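Local coordinates for probable glutamine-binding lipoprotein GlnH (GLNBP) (Mycobacterium tuberculosis, PDB 6H20), which probably captures aspartate and related amino acids such as asparagine outside the mycobacterial membrane as a lipoprotein of the solute-binding family 3, in a pathway that regulates protein kinase G, at residues C165-T170 with N190-C194; A141-L146 with A205-T211; L101-V107 with V118-M122; L195-R201 with E219-L223; N62-F66 with W270-L274. All coordinates share one frame; numbering follows the deposited sequence.

Contact 1. Residues C165-T170 with N190-C194; sequences CVARGT and NWADC. With ASN (asparagine), chain B.
With its SG anti to the backbone N (chi1 -172°), Cys165 reaches straight for Cys194, whose SG lies beside its own backbone N (chi1 -75°). The two sulfurs are covalently joined, SG to SG 2.1 Å, with a disulfide torsion of -81°, tying the strand to the first turn of the helix. Next to this link the Trp191 indole lies along the strand backbone. Ala167 CB sits over its six-membered ring in a CH-pi contact, 4.0 Å from the centroid, while the backbone N of Ala167 comes within 3.3 Å of Trp191 CH2 and Cys165 O meets the ring edge in plane. ND2 of the bound asparagine lies in the ring plane too, but at another part of the rim, 2.8 Å from Trp191 NE1, so the ring spans from the disulfide region to the ligand pocket. Asn190 and Asp193 form a capping box that starts the helix. Strand 163-167 runs between strands 184-188 and 205-207, and Trp191 and Cys194 of helix 191-199 pack against Val206.

Contact 2. Residues A141-L146 with A205-T211; sequences ANQRIL and AVSTDDT. With ASN (asparagine), chain B.
Gln143 and Ser207 meet with the amide edge toward the hydroxyl: Gln143 NE2 donates to Ser207 OG over 3.0 Å, nearly straight at 172° and with the oxygen in the amide plane. The same hydroxyl donates to Arg144 O (OG to O 2.9 Å), approaching from above the carbonyl plane, so one buried oxygen links a side chain and a backbone group of strand 139-148. Arg144 and Asp210 slant across one another, their guanidinium and carboxylate planes 69° apart. Their charged ends do not touch; a water bridges Arg144 NH1 and Asp210 OD2, while Arg144 NH2 bonds to Gly227 O. These side chains flank an antiparallel strand pair whose regular end is Leu146 with Val206, in the sheet of a periplasmic-binding-protein fold. Past it the chain turns a corner at Thr208 and enters helix 210-219. Asp210, with CG between its backbone N and carbonyl carbon (chi1 56°), turns OD1 back to accept from Asn142 N at 3.1 Å, and its own N donates to Asn142 O at 2.8 Å. Asp209 instead directs OD2 to the ligand amino group, 2.7 Å from the asparagine N, and also bonds Tyr235; a second water ties its OD1 to Gln143, weakly at OE1.

Contact 3. Residues L101-V107 with V118-M122; sequences LSAAERV and VVKTM. With ASN (asparagine), chain B.
The side-chain oxygen OD1 of the bound asparagine is gripped by both segments: Arg106 NH1 donates to it over 2.7 Å, and Thr121 OG1 donates over 2.8 Å. NH1 also gives a hydrogen bond to the backbone O of Lys120 at 2.8 Å, with that oxygen in the guanidinium plane. Arg106 NH2 donates to the ligand carboxylate O at 3.0 Å, and its NE donates to Ala103 O, so all three nitrogens are used and the group's rotation is fixed. A bend at chi3 (-70°) swings the guanidinium toward the ligand. Ala103 CB lies over one face, toward its rim. Thr121 also accepts from the ligand amino N through its backbone O, at 2.7 Å, which makes it a partner to both the amino group and the side-chain amide of the ligand. Behind the polar end, the aliphatic part of Arg106 is packed: Val118 CG1 touches its CG, Met122 CE its CB, and the Lys120 side chain crosses that of Arg106 at about a right angle, CD to CD 3.8 Å. The ammonium of Lys120 is salt-bridged to Asp58. Arg106 opens helix 106-111, while 118-122 leaves strand 117-118, which pairs with strands 53-57 and 232-240; Met122 reaches on to Phe134 of strand 132-134.

Contact 4. Residues L195-R201 with E219-L223; sequences LVALQQR and EDPYL
Leucines make the tight half of this contact. Leu195 CD1 lies 3.6 Å from Leu223 CD1, the two side chains slanting past each other, and Leu198 meets Leu223 tip to tip with CD2 to CD2 at 3.8 Å. Leu195 and Leu198 both carry CG anti to the backbone N (chi1 174° and -174°), which sends their methyl groups off the helix toward the turn; Leu223 CD1 touches both leucines, and Leu223 also packs on Leu146 of strand 139-148. Exposed Glu219, Gln199, Arg201 and Tyr222 make the looser, solvent-facing side, with grazing polar contacts and a water. Leu195 CD2 touches Glu219 OE2 at 3.5 Å, and Gln199 slides past Asp220 in the opposite direction, its CG 3.4 Å from Asp220 OD2, with amide and carboxylate planes 46° apart. Further out, Arg201 and Tyr222 cross at about a right angle, joined by a weak hydrogen bond, NH2 to OH 3.4 Å, the hydroxyl oxygen lying at the guanidinium edge, near its plane. A water donates to the same OH and accepts weakly from Arg201 NE; the stronger protein partner of this hydroxyl is Asp150. Arg201, at positive phi, is the C-prime residue of the Schellman motif that ends helix 191-199, while 220-223 forms a type I beta turn between helix 210-219 and strand 223-226: two helix ends packed together at the periphery of an alpha/beta binding-protein lobe.

Contact 5. Residues N62-F66 with W270-L274; sequences NLFSF and WLTVL
Phe66 and Trp270 meet with their planes almost perpendicular, at 87°, and centroids 5.7 Å apart. Trp270 CZ3 comes to the edge of the Phe66 ring, in its plane, 3.6 Å from CE1, while Asn62 OD1 sits over the centre of one Phe66 face. The contact belongs to the periplasmic-binding-protein fold: a loop containing a classic beta bulge at Phe64 and Ser65 packs against the chain leaving helix 262-270, over 200 residues later. Leu63 O lies 3.5 Å above the Trp270 plane, out toward the rim, and Trp270 NE1 is hydrogen-bonded to Asp80. Leu63, its CG beside the backbone N (chi1 -53°), sets both methyls against the Trp270 carbonyl oxygen, CD1 reaching the O at 3.6 Å and also touching Val273. Phe64 also packs on Thr211 of helix 210-219 and on Leu139. The Phe64 and Leu271 side chains cross at about a right angle, Phe64 CZ meeting Leu271 CD2 at 3.7 Å.

Overall arrangement
Contact 5 closes the longest loop of the five, and the other four nest inside it; contact 3 closes first, contact 1 lies within the loop of contact 2, and contact 4 alternates with contact 2. Contacts 1, 2 and 3 all touch the bound asparagine, so the pocket is built from separate pieces of chain: the centres of contacts 1 and 2 are about 11 Å apart and those of 2 and 3 about 17 Å. Contacts 1 and 2 share a sheet through neighbouring strands 163-167 and 205-207, and contacts 1 and 4 share helix 191-199. Contact 5 touches contact 3 through Phe64, contact 2 through Phe64 and Leu274, and contact 4 where Asn62 meets Glu219.

Contact 1. Residues C165-T170 with N190-C194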
# COMPACT_ATOMS: atom_id res chain seq x y z
N CYS A 165 -12.93 6.99 9.36
CA CYS A 165 -13.00 5.77 8.57
C CYS A 165 -11.61 5.21 8.30
O CYS A 165 -10.68 5.94 7.94
CB CYS A 165 -13.69 6.07 7.24
SG CYS A 165 -14.06 4.61 6.23
N VAL A 166 -11.49 3.88 8.44
CA VAL A 166 -10.28 3.13 8.09
C VAL A 166 -10.69 1.81 7.46
O VAL A 166 -11.73 1.24 7.79
CB VAL A 166 -9.36 2.85 9.31
CG1 VAL A 166 -8.70 4.14 9.78
CG2 VAL A 166 -10.15 2.18 10.41
N ALA A 167 -9.85 1.31 6.56
CA ALA A 167 -10.08 -0.02 6.03
C ALA A 167 -9.58 -1.07 7.01
O ALA A 167 -8.56 -0.89 7.68
CB ALA A 167 -9.38 -0.20 4.68
N ARG A 168 -10.32 -2.18 7.10
CA ARG A 168 -9.90 -3.26 7.98
C ARG A 168 -8.60 -3.87 7.47
O ARG A 168 -8.32 -3.88 6.27
CB ARG A 168 -11.02 -4.30 8.08
CG ARG A 168 -12.17 -3.83 8.96
CD ARG A 168 -13.22 -4.91 9.22
NE ARG A 168 -13.99 -5.25 8.03
CZ ARG A 168 -15.00 -4.53 7.55
NH1 ARG A 168 -15.37 -3.40 8.15
NH2 ARG A 168 -15.65 -4.94 6.46
N GLY A 169 -7.76 -4.32 8.40
CA GLY A 169 -6.55 -5.00 8.01
C GLY A 169 -5.39 -4.08 7.70
O GLY A 169 -4.42 -4.51 7.05
N THR A 170 -5.45 -2.83 8.13
CA THR A 170 -4.43 -1.86 7.75
C THR A 170 -3.66 -1.36 8.96
O THR A 170 -4.14 -1.39 10.10
CB THR A 170 -5.06 -0.66 7.03
OG1 THR A 170 -5.97 0.02 7.92
CG2 THR A 170 -5.78 -1.09 5.76
N ASN A 190 -12.47 -1.35 1.82
CA ASN A 190 -11.41 -0.69 1.06
C ASN A 190 -11.56 0.83 1.15
O ASN A 190 -12.58 1.35 1.58
CB ASN A 190 -11.29 -1.22 -0.37
CG ASN A 190 -12.51 -0.93 -1.20
OD1 ASN A 190 -12.94 0.22 -1.32
ND2 ASN A 190 -13.10 -1.97 -1.77
N TRP A 191 -10.50 1.53 0.73
CA TRP A 191 -10.45 2.97 0.92
C TRP A 191 -11.48 3.71 0.07
O TRP A 191 -11.95 4.78 0.47
CB TRP A 191 -9.04 3.49 0.67
CG TRP A 191 -8.12 2.99 1.72
CD1 TRP A 191 -7.13 2.05 1.57
CD2 TRP A 191 -8.13 3.35 3.11
NE1 TRP A 191 -6.53 1.83 2.78
CE2 TRP A 191 -7.11 2.60 3.74
CE3 TRP A 191 -8.89 4.23 3.88
CZ2 TRP A 191 -6.85 2.69 5.10
CZ3 TRP A 191 -8.64 4.33 5.24
CH2 TRP A 191 -7.61 3.56 5.84
N ALA A 192 -11.86 3.15 -1.08
CA ALA A 192 -12.91 3.78 -1.87
C ALA A 192 -14.21 3.85 -1.08
O ALA A 192 -15.01 4.78 -1.27
CB ALA A 192 -13.10 3.02 -3.18
N ASP A 193 -14.44 2.87 -0.20
CA ASP A 193 -15.65 2.86 0.63
C ASP A 193 -15.64 4.02 1.62
O ASP A 193 -16.70 4.58 1.94
CB ASP A 193 -15.77 1.53 1.36
CG ASP A 193 -15.84 0.35 0.42
OD1 ASP A 193 -16.36 0.51 -0.71
OD2 ASP A 193 -15.39 -0.75 0.81
N CYS A 194 -14.46 4.38 2.13
CA CYS A 194 -14.36 5.54 3.02
C CYS A 194 -14.73 6.81 2.28
O CYS A 194 -15.38 7.70 2.84
CB CYS A 194 -12.94 5.69 3.58
SG CYS A 194 -12.50 4.52 4.86
N ASN B . -0.20 1.09 3.77
CA ASN B . -1.20 0.77 4.79
C ASN B . -1.09 -0.70 5.15
O ASN B . -1.99 -1.25 5.82
CB ASN B . -2.61 1.10 4.29
CG ASN B . -3.06 0.20 3.16
OD1 ASN B . -2.26 -0.47 2.51
ND2 ASN B . -4.35 0.16 2.95
OXT ASN B . -0.09 -1.34 4.77

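Contact 2. Residues A141-L146 with A205-T211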
# COMPACT_ATOMS: atom_id res chain seq x y z
N ALA A 141 5.44 6.50 2.19
CA ALA A 141 4.30 7.37 2.45
C ALA A 141 4.20 7.66 3.95
O ALA A 141 4.97 7.15 4.76
CB ALA A 141 3.02 6.73 1.91
N ASN A 142 3.24 8.51 4.32
CA ASN A 142 3.04 8.77 5.74
C ASN A 142 1.56 9.01 6.00
O ASN A 142 0.89 9.69 5.21
CB ASN A 142 3.85 9.97 6.23
CG ASN A 142 4.20 9.85 7.71
OD1 ASN A 142 3.31 9.88 8.57
ND2 ASN A 142 5.49 9.71 8.01
N GLN A 143 1.08 8.47 7.12
CA GLN A 143 -0.34 8.57 7.45
C GLN A 143 -0.72 10.01 7.78
O GLN A 143 -0.07 10.66 8.61
CB GLN A 143 -0.65 7.67 8.66
CG GLN A 143 -2.15 7.68 9.03
CD GLN A 143 -2.52 6.49 9.90
OE1 GLN A 143 -1.70 5.59 10.12
NE2 GLN A 143 -3.75 6.48 10.40
N ARG A 144 -1.80 10.50 7.16
CA ARG A 144 -2.32 11.84 7.44
C ARG A 144 -3.84 11.77 7.55
O ARG A 144 -4.43 10.69 7.70
CB ARG A 144 -1.81 12.87 6.42
CG ARG A 144 -0.29 13.02 6.44
CD ARG A 144 0.20 14.15 5.54
NE ARG A 144 -0.21 15.44 6.07
CZ ARG A 144 -0.13 16.58 5.39
NH1 ARG A 144 0.35 16.57 4.15
NH2 ARG A 144 -0.53 17.72 5.94
N ILE A 145 -4.49 12.93 7.47
CA ILE A 145 -5.94 13.05 7.66
C ILE A 145 -6.56 13.69 6.42
O ILE A 145 -6.01 14.65 5.86
CB ILE A 145 -6.25 13.90 8.91
CG1 ILE A 145 -5.65 13.28 10.18
CG2 ILE A 145 -7.75 14.11 9.06
CD1 ILE A 145 -5.63 14.22 11.38
N LEU A 146 -7.72 13.18 6.00
CA LEU A 146 -8.49 13.74 4.90
C LEU A 146 -9.85 14.20 5.44
O LEU A 146 -10.55 13.43 6.10
CB LEU A 146 -8.71 12.67 3.82
CG LEU A 146 -9.55 13.06 2.60
CD1 LEU A 146 -8.72 13.92 1.69
CD2 LEU A 146 -10.02 11.80 1.86
N ALA A 205 -14.03 12.08 8.78
CA ALA A 205 -12.69 12.15 8.22
C ALA A 205 -12.23 10.74 7.87
O ALA A 205 -12.80 9.74 8.33
CB ALA A 205 -11.71 12.77 9.22
N VAL A 206 -11.19 10.68 7.04
CA VAL A 206 -10.51 9.43 6.70
C VAL A 206 -9.06 9.59 7.12
O VAL A 206 -8.48 10.67 6.96
CB VAL A 206 -10.60 9.16 5.19
CG1 VAL A 206 -10.00 7.79 4.85
CG2 VAL A 206 -12.04 9.22 4.74
N SER A 207 -8.44 8.53 7.65
CA SER A 207 -7.03 8.62 7.98
C SER A 207 -6.28 7.42 7.43
O SER A 207 -6.56 6.28 7.83
CB SER A 207 -6.79 8.75 9.49
OG SER A 207 -5.40 8.90 9.75
N THR A 208 -5.33 7.67 6.54
CA THR A 208 -4.46 6.62 6.00
C THR A 208 -3.28 7.31 5.31
O THR A 208 -3.10 8.53 5.43
CB THR A 208 -5.20 5.63 5.09
OG1 THR A 208 -4.34 4.55 4.75
CG2 THR A 208 -5.67 6.26 3.78
N ASP A 209 -2.49 6.51 4.59
CA ASP A 209 -1.32 7.00 3.87
C ASP A 209 -1.68 8.22 3.03
O ASP A 209 -2.68 8.21 2.31
CB ASP A 209 -0.85 5.92 2.90
CG ASP A 209 -0.63 4.55 3.54
OD1 ASP A 209 -0.77 4.37 4.78
OD2 ASP A 209 -0.32 3.64 2.76
N ASP A 210 -0.81 9.24 3.06
CA ASP A 210 -1.08 10.45 2.28
C ASP A 210 -1.16 10.17 0.78
O ASP A 210 -1.92 10.83 0.06
CB ASP A 210 -0.09 11.58 2.61
CG ASP A 210 1.39 11.21 2.43
OD1 ASP A 210 1.77 10.06 2.13
OD2 ASP A 210 2.21 12.14 2.61
N THR A 211 -0.42 9.17 0.30
CA THR A 211 -0.52 8.70 -1.08
C THR A 211 -1.94 8.26 -1.43
O THR A 211 -2.51 8.68 -2.44
CB THR A 211 0.41 7.50 -1.24
OG1 THR A 211 0.28 6.67 -0.09
CG2 THR A 211 1.88 7.96 -1.36
N ASN B . -0.20 1.09 3.77
CA ASN B . -1.20 0.77 4.79
C ASN B . -1.09 -0.70 5.15
O ASN B . -1.99 -1.25 5.82
CB ASN B . -2.61 1.10 4.29
CG ASN B . -3.06 0.20 3.16
OD1 ASN B . -2.26 -0.47 2.51
ND2 ASN B . -4.35 0.16 2.95
OXT ASN B . -0.09 -1.34 4.77
O HOH W 1 -1.82 4.66 7.23
O HOH W 2 1.38 14.66 2.27

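Contact 3. Residues L101-V107 with V118-M122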
# COMPACT_ATOMS: atom_id res chain seq x y z
N LEU A 101 -7.70 -8.87 -3.96
CA LEU A 101 -7.55 -9.11 -2.53
C LEU A 101 -7.82 -7.81 -1.79
O LEU A 101 -7.41 -6.74 -2.25
CB LEU A 101 -6.08 -9.48 -2.21
CG LEU A 101 -5.42 -10.73 -2.77
CD1 LEU A 101 -3.95 -10.73 -2.44
CD2 LEU A 101 -6.09 -11.98 -2.23
N SER A 102 -8.49 -7.90 -0.64
CA SER A 102 -8.60 -6.73 0.22
C SER A 102 -7.33 -6.57 1.07
O SER A 102 -6.46 -7.45 1.11
CB SER A 102 -9.80 -6.84 1.15
OG SER A 102 -9.59 -7.87 2.11
N ALA A 103 -7.23 -5.41 1.73
CA ALA A 103 -6.09 -5.14 2.61
C ALA A 103 -5.95 -6.22 3.67
O ALA A 103 -4.84 -6.64 4.01
CB ALA A 103 -6.26 -3.77 3.27
N ALA A 104 -7.08 -6.70 4.19
CA ALA A 104 -7.07 -7.70 5.24
C ALA A 104 -6.67 -9.08 4.74
O ALA A 104 -6.48 -9.97 5.57
CB ALA A 104 -8.46 -7.76 5.89
N GLU A 105 -6.56 -9.28 3.43
CA GLU A 105 -6.22 -10.58 2.85
C GLU A 105 -4.82 -10.66 2.26
O GLU A 105 -4.45 -11.70 1.72
CB GLU A 105 -7.23 -10.95 1.75
CG GLU A 105 -8.66 -11.14 2.24
CD GLU A 105 -9.70 -11.15 1.12
OE1 GLU A 105 -9.48 -10.55 0.05
OE2 GLU A 105 -10.78 -11.75 1.33
N ARG A 106 -4.03 -9.58 2.33
CA ARG A 106 -2.72 -9.59 1.69
C ARG A 106 -1.80 -10.63 2.32
O ARG A 106 -1.10 -11.36 1.60
CB ARG A 106 -2.07 -8.21 1.80
CG ARG A 106 -2.79 -7.16 0.98
CD ARG A 106 -2.19 -5.75 1.24
NE ARG A 106 -2.52 -5.29 2.59
CZ ARG A 106 -2.30 -4.05 3.03
NH1 ARG A 106 -1.73 -3.15 2.22
NH2 ARG A 106 -2.65 -3.70 4.26
N VAL A 107 -1.77 -10.73 3.65
CA VAL A 107 -0.87 -11.68 4.30
C VAL A 107 -1.32 -13.11 4.02
O VAL A 107 -0.50 -13.98 3.70
CB VAL A 107 -0.76 -11.39 5.81
CG1 VAL A 107 -0.17 -12.60 6.54
CG2 VAL A 107 0.10 -10.16 6.03
N VAL A 118 2.39 -9.54 -3.73
CA VAL A 118 1.37 -8.52 -3.45
C VAL A 118 2.02 -7.17 -3.70
O VAL A 118 3.08 -6.87 -3.13
CB VAL A 118 0.86 -8.62 -2.00
CG1 VAL A 118 0.03 -7.38 -1.64
CG2 VAL A 118 0.03 -9.89 -1.80
N VAL A 119 1.43 -6.38 -4.57
CA VAL A 119 1.83 -4.98 -4.76
C VAL A 119 0.56 -4.19 -4.51
O VAL A 119 -0.27 -3.99 -5.41
CB VAL A 119 2.41 -4.70 -6.15
CG1 VAL A 119 3.08 -3.32 -6.17
CG2 VAL A 119 3.44 -5.77 -6.56
N LYS A 120 0.36 -3.81 -3.25
CA LYS A 120 -0.88 -3.17 -2.83
C LYS A 120 -0.59 -2.34 -1.60
O LYS A 120 -0.95 -2.73 -0.48
CB LYS A 120 -1.98 -4.21 -2.55
CG LYS A 120 -3.36 -3.56 -2.42
CD LYS A 120 -4.31 -4.43 -1.62
CE LYS A 120 -5.70 -3.79 -1.47
NZ LYS A 120 -5.69 -2.32 -1.22
N THR A 121 0.08 -1.21 -1.82
CA THR A 121 0.44 -0.23 -0.78
C THR A 121 0.83 -0.89 0.54
O THR A 121 0.39 -0.48 1.61
CB THR A 121 -0.68 0.82 -0.58
OG1 THR A 121 -1.90 0.19 -0.14
CG2 THR A 121 -0.95 1.57 -1.89
N MET A 122 1.67 -1.92 0.49
CA MET A 122 1.80 -2.81 1.64
C MET A 122 2.95 -2.33 2.53
O MET A 122 4.12 -2.56 2.22
CB MET A 122 1.99 -4.26 1.22
CG MET A 122 1.75 -5.22 2.37
SD MET A 122 1.76 -6.90 1.77
CE MET A 122 1.43 -7.77 3.30
N ASN B . -0.20 1.09 3.77
CA ASN B . -1.20 0.77 4.79
C ASN B . -1.09 -0.70 5.15
O ASN B . -1.99 -1.25 5.82
CB ASN B . -2.61 1.10 4.29
CG ASN B . -3.06 0.20 3.16
OD1 ASN B . -2.26 -0.47 2.51
ND2 ASN B . -4.35 0.16 2.95
OXT ASN B . -0.09 -1.34 4.77

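Contact 4. Residues L195-R201 with E219-L223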
# COMPACT_ATOMS: atom_id res chain seq x y z
N LEU A 195 -14.33 6.90 1.01
CA LEU A 195 -14.68 8.09 0.24
C LEU A 195 -16.18 8.20 0.06
O LEU A 195 -16.76 9.27 0.26
CB LEU A 195 -13.96 8.07 -1.11
CG LEU A 195 -14.39 9.22 -2.03
CD1 LEU A 195 -14.07 10.57 -1.37
CD2 LEU A 195 -13.73 9.11 -3.39
N VAL A 196 -16.84 7.09 -0.28
CA VAL A 196 -18.30 7.10 -0.40
C VAL A 196 -18.94 7.54 0.91
O VAL A 196 -19.86 8.37 0.92
CB VAL A 196 -18.81 5.73 -0.86
CG1 VAL A 196 -20.34 5.68 -0.79
CG2 VAL A 196 -18.34 5.45 -2.28
N ALA A 197 -18.48 6.98 2.03
CA ALA A 197 -19.04 7.33 3.33
C ALA A 197 -18.90 8.82 3.61
O ALA A 197 -19.81 9.44 4.17
CB ALA A 197 -18.37 6.51 4.42
N LEU A 198 -17.76 9.41 3.25
CA LEU A 198 -17.57 10.83 3.51
C LEU A 198 -18.42 11.66 2.57
O LEU A 198 -19.02 12.67 2.97
CB LEU A 198 -16.09 11.19 3.39
CG LEU A 198 -15.67 12.61 3.76
CD1 LEU A 198 -16.17 13.02 5.15
CD2 LEU A 198 -14.16 12.73 3.68
N GLN A 199 -18.52 11.24 1.30
CA GLN A 199 -19.39 11.95 0.37
C GLN A 199 -20.83 11.96 0.85
O GLN A 199 -21.56 12.94 0.62
CB GLN A 199 -19.30 11.31 -1.02
CG GLN A 199 -17.98 11.58 -1.69
CD GLN A 199 -17.80 10.83 -2.99
OE1 GLN A 199 -18.22 9.68 -3.12
NE2 GLN A 199 -17.15 11.47 -3.95
N GLN A 200 -21.26 10.89 1.51
CA GLN A 200 -22.62 10.80 2.03
C GLN A 200 -22.74 11.32 3.45
O GLN A 200 -23.80 11.17 4.07
CB GLN A 200 -23.13 9.37 1.93
CG GLN A 200 -22.94 8.78 0.55
CD GLN A 200 -23.75 7.52 0.33
OE1 GLN A 200 -24.64 7.19 1.12
NE2 GLN A 200 -23.44 6.81 -0.75
N ARG A 201 -21.67 11.93 3.98
CA ARG A 201 -21.66 12.51 5.33
C ARG A 201 -21.99 11.48 6.41
O ARG A 201 -22.61 11.81 7.42
CB ARG A 201 -22.56 13.75 5.42
CG ARG A 201 -22.31 14.75 4.31
CD ARG A 201 -22.88 16.12 4.65
NE ARG A 201 -22.03 17.20 4.14
CZ ARG A 201 -22.28 17.89 3.03
NH1 ARG A 201 -23.36 17.62 2.31
NH2 ARG A 201 -21.46 18.86 2.65
N GLU A 219 -10.39 12.26 -6.81
CA GLU A 219 -11.78 11.95 -7.12
C GLU A 219 -12.75 12.97 -6.55
O GLU A 219 -13.86 13.10 -7.07
CB GLU A 219 -12.13 10.55 -6.60
CG GLU A 219 -11.39 9.45 -7.36
CD GLU A 219 -11.56 8.07 -6.76
OE1 GLU A 219 -11.91 7.14 -7.51
OE2 GLU A 219 -11.31 7.90 -5.54
N ASP A 220 -12.36 13.69 -5.50
CA ASP A 220 -13.27 14.58 -4.79
C ASP A 220 -12.48 15.79 -4.33
O ASP A 220 -12.05 15.87 -3.17
CB ASP A 220 -13.89 13.86 -3.59
CG ASP A 220 -14.99 14.65 -2.92
OD1 ASP A 220 -15.15 15.85 -3.24
OD2 ASP A 220 -15.68 14.07 -2.05
N PRO A 221 -12.30 16.80 -5.19
CA PRO A 221 -11.46 17.95 -4.82
C PRO A 221 -12.06 18.86 -3.75
O PRO A 221 -11.39 19.82 -3.33
CB PRO A 221 -11.26 18.69 -6.14
CG PRO A 221 -11.66 17.72 -7.20
CD PRO A 221 -12.68 16.82 -6.61
N TYR A 222 -13.27 18.57 -3.28
CA TYR A 222 -13.81 19.24 -2.11
C TYR A 222 -13.08 18.82 -0.84
O TYR A 222 -13.17 19.50 0.19
CB TYR A 222 -15.32 18.96 -2.06
CG TYR A 222 -16.06 19.25 -0.77
CD1 TYR A 222 -16.01 20.50 -0.17
CD2 TYR A 222 -16.87 18.27 -0.18
CE1 TYR A 222 -16.72 20.77 1.01
CE2 TYR A 222 -17.57 18.53 0.98
CZ TYR A 222 -17.50 19.76 1.57
OH TYR A 222 -18.21 19.99 2.74
N LEU A 223 -12.34 17.71 -0.89
CA LEU A 223 -11.59 17.25 0.27
C LEU A 223 -10.15 17.76 0.22
O LEU A 223 -9.61 18.08 -0.85
CB LEU A 223 -11.59 15.72 0.31
CG LEU A 223 -12.95 15.08 0.06
CD1 LEU A 223 -12.78 13.57 0.13
CD2 LEU A 223 -13.96 15.54 1.10
O HOH W 3 -19.18 17.41 3.97

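Contact 5. Residues N62-F66 with W270-L274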
# COMPACT_ATOMS: atom_id res chain seq x y z
N ASN A 62 -7.44 4.45 -5.93
CA ASN A 62 -7.13 5.34 -7.04
C ASN A 62 -5.67 5.76 -6.97
O ASN A 62 -5.12 5.99 -5.88
CB ASN A 62 -8.00 6.59 -6.98
CG ASN A 62 -7.87 7.44 -8.23
OD1 ASN A 62 -7.70 6.90 -9.34
ND2 ASN A 62 -7.92 8.75 -8.07
N LEU A 63 -5.03 5.86 -8.13
CA LEU A 63 -3.63 6.15 -8.39
C LEU A 63 -2.71 4.96 -8.19
O LEU A 63 -1.55 5.02 -8.60
CB LEU A 63 -3.06 7.34 -7.58
CG LEU A 63 -3.87 8.63 -7.72
CD1 LEU A 63 -3.15 9.71 -6.91
CD2 LEU A 63 -4.03 9.02 -9.18
N PHE A 64 -3.18 3.87 -7.57
CA PHE A 64 -2.34 2.73 -7.22
C PHE A 64 -2.80 1.43 -7.84
O PHE A 64 -2.00 0.75 -8.49
CB PHE A 64 -2.23 2.62 -5.69
CG PHE A 64 -1.30 3.63 -5.11
CD1 PHE A 64 0.06 3.37 -5.04
CD2 PHE A 64 -1.76 4.89 -4.76
CE1 PHE A 64 0.93 4.31 -4.59
CE2 PHE A 64 -0.88 5.86 -4.31
CZ PHE A 64 0.48 5.56 -4.21
N SER A 65 -4.07 1.06 -7.66
CA SER A 65 -4.62 -0.09 -8.37
C SER A 65 -6.13 0.15 -8.43
O SER A 65 -6.80 0.17 -7.39
CB SER A 65 -4.27 -1.43 -7.69
OG SER A 65 -4.67 -1.49 -6.33
N PHE A 66 -6.62 0.44 -9.63
CA PHE A 66 -8.00 0.83 -9.83
C PHE A 66 -8.34 0.52 -11.28
O PHE A 66 -7.46 0.33 -12.11
CB PHE A 66 -8.21 2.32 -9.51
CG PHE A 66 -7.53 3.25 -10.48
CD1 PHE A 66 -6.18 3.56 -10.33
CD2 PHE A 66 -8.24 3.82 -11.53
CE1 PHE A 66 -5.54 4.42 -11.22
CE2 PHE A 66 -7.61 4.69 -12.42
CZ PHE A 66 -6.26 4.99 -12.27
N TRP A 270 1.82 9.15 -11.91
CA TRP A 270 0.75 8.87 -10.97
C TRP A 270 0.65 9.83 -9.79
O TRP A 270 -0.46 10.02 -9.28
CB TRP A 270 0.90 7.43 -10.42
CG TRP A 270 0.64 6.40 -11.48
CD1 TRP A 270 1.55 5.52 -12.02
CD2 TRP A 270 -0.59 6.17 -12.16
NE1 TRP A 270 0.94 4.75 -12.98
CE2 TRP A 270 -0.38 5.13 -13.08
CE3 TRP A 270 -1.88 6.73 -12.05
CZ2 TRP A 270 -1.38 4.65 -13.91
CZ3 TRP A 270 -2.87 6.25 -12.88
CH2 TRP A 270 -2.63 5.21 -13.79
N LEU A 271 1.75 10.41 -9.32
CA LEU A 271 1.79 10.96 -7.97
C LEU A 271 2.16 12.44 -7.91
O LEU A 271 2.46 12.94 -6.82
CB LEU A 271 2.77 10.15 -7.11
CG LEU A 271 2.42 8.66 -6.98
CD1 LEU A 271 3.40 7.95 -6.04
CD2 LEU A 271 0.98 8.45 -6.54
N THR A 272 2.14 13.16 -9.04
CA THR A 272 2.55 14.56 -9.00
C THR A 272 1.65 15.41 -8.11
O THR A 272 2.08 16.50 -7.70
CB THR A 272 2.62 15.16 -10.42
OG1 THR A 272 1.36 15.00 -11.09
CG2 THR A 272 3.72 14.48 -11.22
N VAL A 273 0.44 14.94 -7.80
CA VAL A 273 -0.43 15.65 -6.85
C VAL A 273 0.27 15.89 -5.52
O VAL A 273 -0.05 16.85 -4.80
CB VAL A 273 -1.76 14.88 -6.70
CG1 VAL A 273 -1.53 13.50 -6.11
CG2 VAL A 273 -2.74 15.67 -5.86
N LEU A 274 1.22 15.04 -5.15
CA LEU A 274 1.86 15.18 -3.85
C LEU A 274 3.05 16.13 -3.86
O LEU A 274 3.51 16.52 -2.78
CB LEU A 274 2.24 13.81 -3.27
CG LEU A 274 1.01 13.08 -2.72
CD1 LEU A 274 1.41 11.83 -1.99
CD2 LEU A 274 0.20 13.98 -1.79